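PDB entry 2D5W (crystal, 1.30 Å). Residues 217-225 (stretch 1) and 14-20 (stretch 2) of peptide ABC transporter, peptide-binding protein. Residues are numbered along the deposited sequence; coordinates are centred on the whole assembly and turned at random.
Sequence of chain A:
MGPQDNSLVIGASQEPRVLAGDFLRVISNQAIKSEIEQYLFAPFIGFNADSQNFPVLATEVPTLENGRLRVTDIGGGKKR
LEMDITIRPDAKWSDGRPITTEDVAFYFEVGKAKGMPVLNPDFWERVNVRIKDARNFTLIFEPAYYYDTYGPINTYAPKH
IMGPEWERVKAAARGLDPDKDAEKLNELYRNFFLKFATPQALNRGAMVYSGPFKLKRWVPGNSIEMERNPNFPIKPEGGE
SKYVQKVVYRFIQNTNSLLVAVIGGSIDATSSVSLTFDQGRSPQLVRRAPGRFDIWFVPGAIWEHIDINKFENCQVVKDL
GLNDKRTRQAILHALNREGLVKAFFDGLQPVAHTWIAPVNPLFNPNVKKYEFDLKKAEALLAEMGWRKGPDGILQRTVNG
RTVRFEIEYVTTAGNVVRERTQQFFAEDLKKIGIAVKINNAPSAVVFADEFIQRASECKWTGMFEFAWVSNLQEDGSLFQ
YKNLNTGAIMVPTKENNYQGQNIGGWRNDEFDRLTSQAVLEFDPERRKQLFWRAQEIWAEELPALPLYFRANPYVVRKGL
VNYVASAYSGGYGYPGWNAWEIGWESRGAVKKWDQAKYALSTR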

# COMPACT_ATOMS: atom_id res chain seq x y z
N ARG A 217 -6.87 -23.12 -3.27
CA ARG A 217 -5.96 -23.17 -4.40
C ARG A 217 -5.76 -21.81 -5.06
O ARG A 217 -6.66 -20.96 -5.05
CB ARG A 217 -6.45 -24.17 -5.46
CG ARG A 217 -7.75 -23.76 -6.13
CD ARG A 217 -8.12 -24.73 -7.25
NE ARG A 217 -8.45 -26.06 -6.76
CZ ARG A 217 -9.55 -26.36 -6.07
NH1 ARG A 217 -9.75 -27.60 -5.66
NH2 ARG A 217 -10.44 -25.42 -5.80
N TRP A 218 -4.58 -21.62 -5.63
CA TRP A 218 -4.25 -20.40 -6.36
C TRP A 218 -4.03 -20.83 -7.81
O TRP A 218 -3.14 -21.63 -8.10
CB TRP A 218 -2.97 -19.77 -5.80
CG TRP A 218 -2.56 -18.45 -6.43
CD1 TRP A 218 -3.18 -17.78 -7.46
CD2 TRP A 218 -1.44 -17.65 -6.05
NE1 TRP A 218 -2.50 -16.61 -7.74
CE2 TRP A 218 -1.43 -16.51 -6.89
CE3 TRP A 218 -0.43 -17.79 -5.09
CZ2 TRP A 218 -0.45 -15.52 -6.79
CZ3 TRP A 218 0.54 -16.81 -4.99
CH2 TRP A 218 0.52 -15.68 -5.83
N VAL A 219 -4.88 -20.34 -8.70
CA VAL A 219 -4.77 -20.62 -10.13
C VAL A 219 -4.14 -19.32 -10.61
O VAL A 219 -4.84 -18.36 -10.94
CB VAL A 219 -6.16 -20.82 -10.77
CG1 VAL A 219 -6.00 -21.23 -12.23
CG2 VAL A 219 -6.95 -21.87 -10.01
N PRO A 220 -2.80 -19.27 -10.68
CA PRO A 220 -2.14 -18.03 -11.11
C PRO A 220 -2.58 -17.46 -12.44
O PRO A 220 -2.62 -18.16 -13.45
CB PRO A 220 -0.66 -18.39 -11.05
CG PRO A 220 -0.65 -19.83 -11.41
CD PRO A 220 -1.85 -20.40 -10.67
N GLY A 221 -2.89 -16.17 -12.41
CA GLY A 221 -3.36 -15.48 -13.59
C GLY A 221 -4.87 -15.53 -13.70
O GLY A 221 -5.45 -14.86 -14.56
N ASN A 222 -5.51 -16.30 -12.83
CA ASN A 222 -6.96 -16.45 -12.89
C ASN A 222 -7.73 -16.23 -11.60
O ASN A 222 -8.67 -15.43 -11.56
CB ASN A 222 -7.29 -17.84 -13.45
CG ASN A 222 -8.78 -18.09 -13.56
OD1 ASN A 222 -9.46 -18.31 -12.55
ND2 ASN A 222 -9.30 -18.06 -14.78
N SER A 223 -7.34 -16.91 -10.52
CA SER A 223 -8.09 -16.78 -9.29
C SER A 223 -7.39 -17.33 -8.06
O SER A 223 -6.43 -18.09 -8.15
CB SER A 223 -9.41 -17.53 -9.44
OG SER A 223 -9.16 -18.90 -9.72
N ILE A 224 -7.90 -16.92 -6.90
CA ILE A 224 -7.42 -17.41 -5.61
C ILE A 224 -8.70 -17.87 -4.90
O ILE A 224 -9.62 -17.08 -4.68
CB ILE A 224 -6.70 -16.32 -4.79
CG1 ILE A 224 -5.28 -16.12 -5.36
CG2 ILE A 224 -6.64 -16.71 -3.32
CD1 ILE A 224 -4.53 -14.94 -4.78
N GLU A 225 -8.76 -19.16 -4.58
CA GLU A 225 -9.92 -19.73 -3.93
C GLU A 225 -9.61 -20.06 -2.49
O GLU A 225 -8.60 -20.70 -2.19
CB GLU A 225 -10.35 -21.00 -4.67
CG GLU A 225 -10.46 -20.84 -6.18
CD GLU A 225 -10.90 -22.12 -6.87
OE1 GLU A 225 -10.80 -22.18 -8.12
OE2 GLU A 225 -11.35 -23.05 -6.18
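Stretch 2, residues 14-20: QEPRVLA

One carboxylate oxygen accepts both hydrogen bonds between the stretches: OE2 of Glu15 takes one from the indole NE1 of Trp218 (2.8 Å, 166° at the hydrogen) and one from the backbone N of Gly221 (2.8 Å, 171°), both nearly straight. Stretch 1 is a β-hairpin, strands 217-219 and 223-225 joined by a turn through Pro220, Gly221 and Asn222 and paired by backbone hydrogen bonds such as Val219 N to Ser223 O (2.8 Å) and Glu225 N to Arg217 O (2.8 Å). Gly221 adopts phi/psi of 91/-7°, where a CB would jam against the carbonyl O of Pro220, and its N donates to Glu15 OE2. Glu15 reaches it with a fully extended side chain, chi1 and chi2 both t; its OE2 also lies 3.4 Å from Pro220 CA.

Stretch 2 is an irregular chain with no helix or strand. From Glu15, beside the turn, it runs to Leu19 beside Trp218, against the direction of strand 217-219: the CA atoms of Gly221 and Glu15 are 7.2 Å apart, those of Trp218 and Leu19 9.5 Å, so side chains fill the gap. Trp218 and Ile224, one from each strand, point toward stretch 2, whereas Val219 and Ser223 point away. The indole of Trp218 (chi1 t) spans much of the segment. Near its plane, at the ring edge, come Glu15 OE2, the Pro16 carbonyl (Trp218 CZ2 to Pro16 O, 3.2 Å) and Val18 (Trp218 CH2 to Val18 CA, 3.9 Å); Leu19 CB approaches Trp218 CZ3 obliquely at 3.7 Å. Ile224 completes the apolar patch, its CD1 4.2 Å from Pro16 CD and 3.9 Å from Leu19 CD2. Arg17 and Val18 direct their CA-to-CB bonds away, leaving Glu15, Pro16 and Leu19 to face the hairpin. The contact buries 345 Å², both sides summed.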

# COMPACT_ATOMS: atom_id res chain seq x y z
N GLN A 14 -6.01 -6.58 -10.35
CA GLN A 14 -4.59 -6.82 -10.10
C GLN A 14 -4.48 -8.10 -9.28
O GLN A 14 -5.38 -8.41 -8.50
CB GLN A 14 -3.97 -5.65 -9.35
CG GLN A 14 -3.97 -4.37 -10.18
CD GLN A 14 -3.40 -3.18 -9.45
OE1 GLN A 14 -2.62 -3.32 -8.50
NE2 GLN A 14 -3.77 -1.99 -9.89
N GLU A 15 -3.39 -8.83 -9.47
CA GLU A 15 -3.18 -10.09 -8.78
C GLU A 15 -1.88 -10.07 -7.97
O GLU A 15 -0.87 -9.52 -8.41
CB GLU A 15 -3.12 -11.22 -9.81
CG GLU A 15 -3.01 -12.62 -9.22
CD GLU A 15 -3.13 -13.71 -10.27
OE1 GLU A 15 -3.49 -13.39 -11.43
OE2 GLU A 15 -2.87 -14.89 -9.95
N PRO A 16 -1.90 -10.65 -6.76
CA PRO A 16 -0.67 -10.66 -5.95
C PRO A 16 0.44 -11.41 -6.68
O PRO A 16 0.19 -12.43 -7.31
CB PRO A 16 -1.10 -11.40 -4.69
CG PRO A 16 -2.57 -11.15 -4.60
CD PRO A 16 -3.02 -11.27 -6.04
N ARG A 17 1.67 -10.91 -6.59
CA ARG A 17 2.79 -11.60 -7.22
C ARG A 17 3.17 -12.82 -6.37
O ARG A 17 3.55 -13.86 -6.90
CB ARG A 17 3.98 -10.65 -7.36
CG ARG A 17 5.23 -11.28 -7.99
CD ARG A 17 4.93 -12.00 -9.30
NE ARG A 17 6.14 -12.55 -9.92
CZ ARG A 17 7.00 -11.84 -10.64
NH1 ARG A 17 8.07 -12.43 -11.16
NH2 ARG A 17 6.80 -10.55 -10.86
N VAL A 18 3.07 -12.66 -5.05
CA VAL A 18 3.34 -13.72 -4.08
C VAL A 18 2.27 -13.59 -3.01
O VAL A 18 1.58 -12.56 -2.94
CB VAL A 18 4.75 -13.60 -3.43
CG1 VAL A 18 5.82 -13.85 -4.48
CG2 VAL A 18 4.93 -12.24 -2.79
N LEU A 19 2.13 -14.60 -2.16
CA LEU A 19 1.09 -14.57 -1.15
C LEU A 19 1.43 -15.36 0.11
O LEU A 19 2.17 -16.34 0.05
CB LEU A 19 -0.20 -15.16 -1.75
CG LEU A 19 -1.51 -15.11 -0.97
CD1 LEU A 19 -2.06 -13.69 -1.00
CD2 LEU A 19 -2.52 -16.08 -1.58
N ALA A 20 0.89 -14.91 1.24
CA ALA A 20 1.02 -15.57 2.53
C ALA A 20 2.38 -15.63 3.23
O ALA A 20 2.50 -15.18 4.37
CB ALA A 20 0.43 -16.98 2.43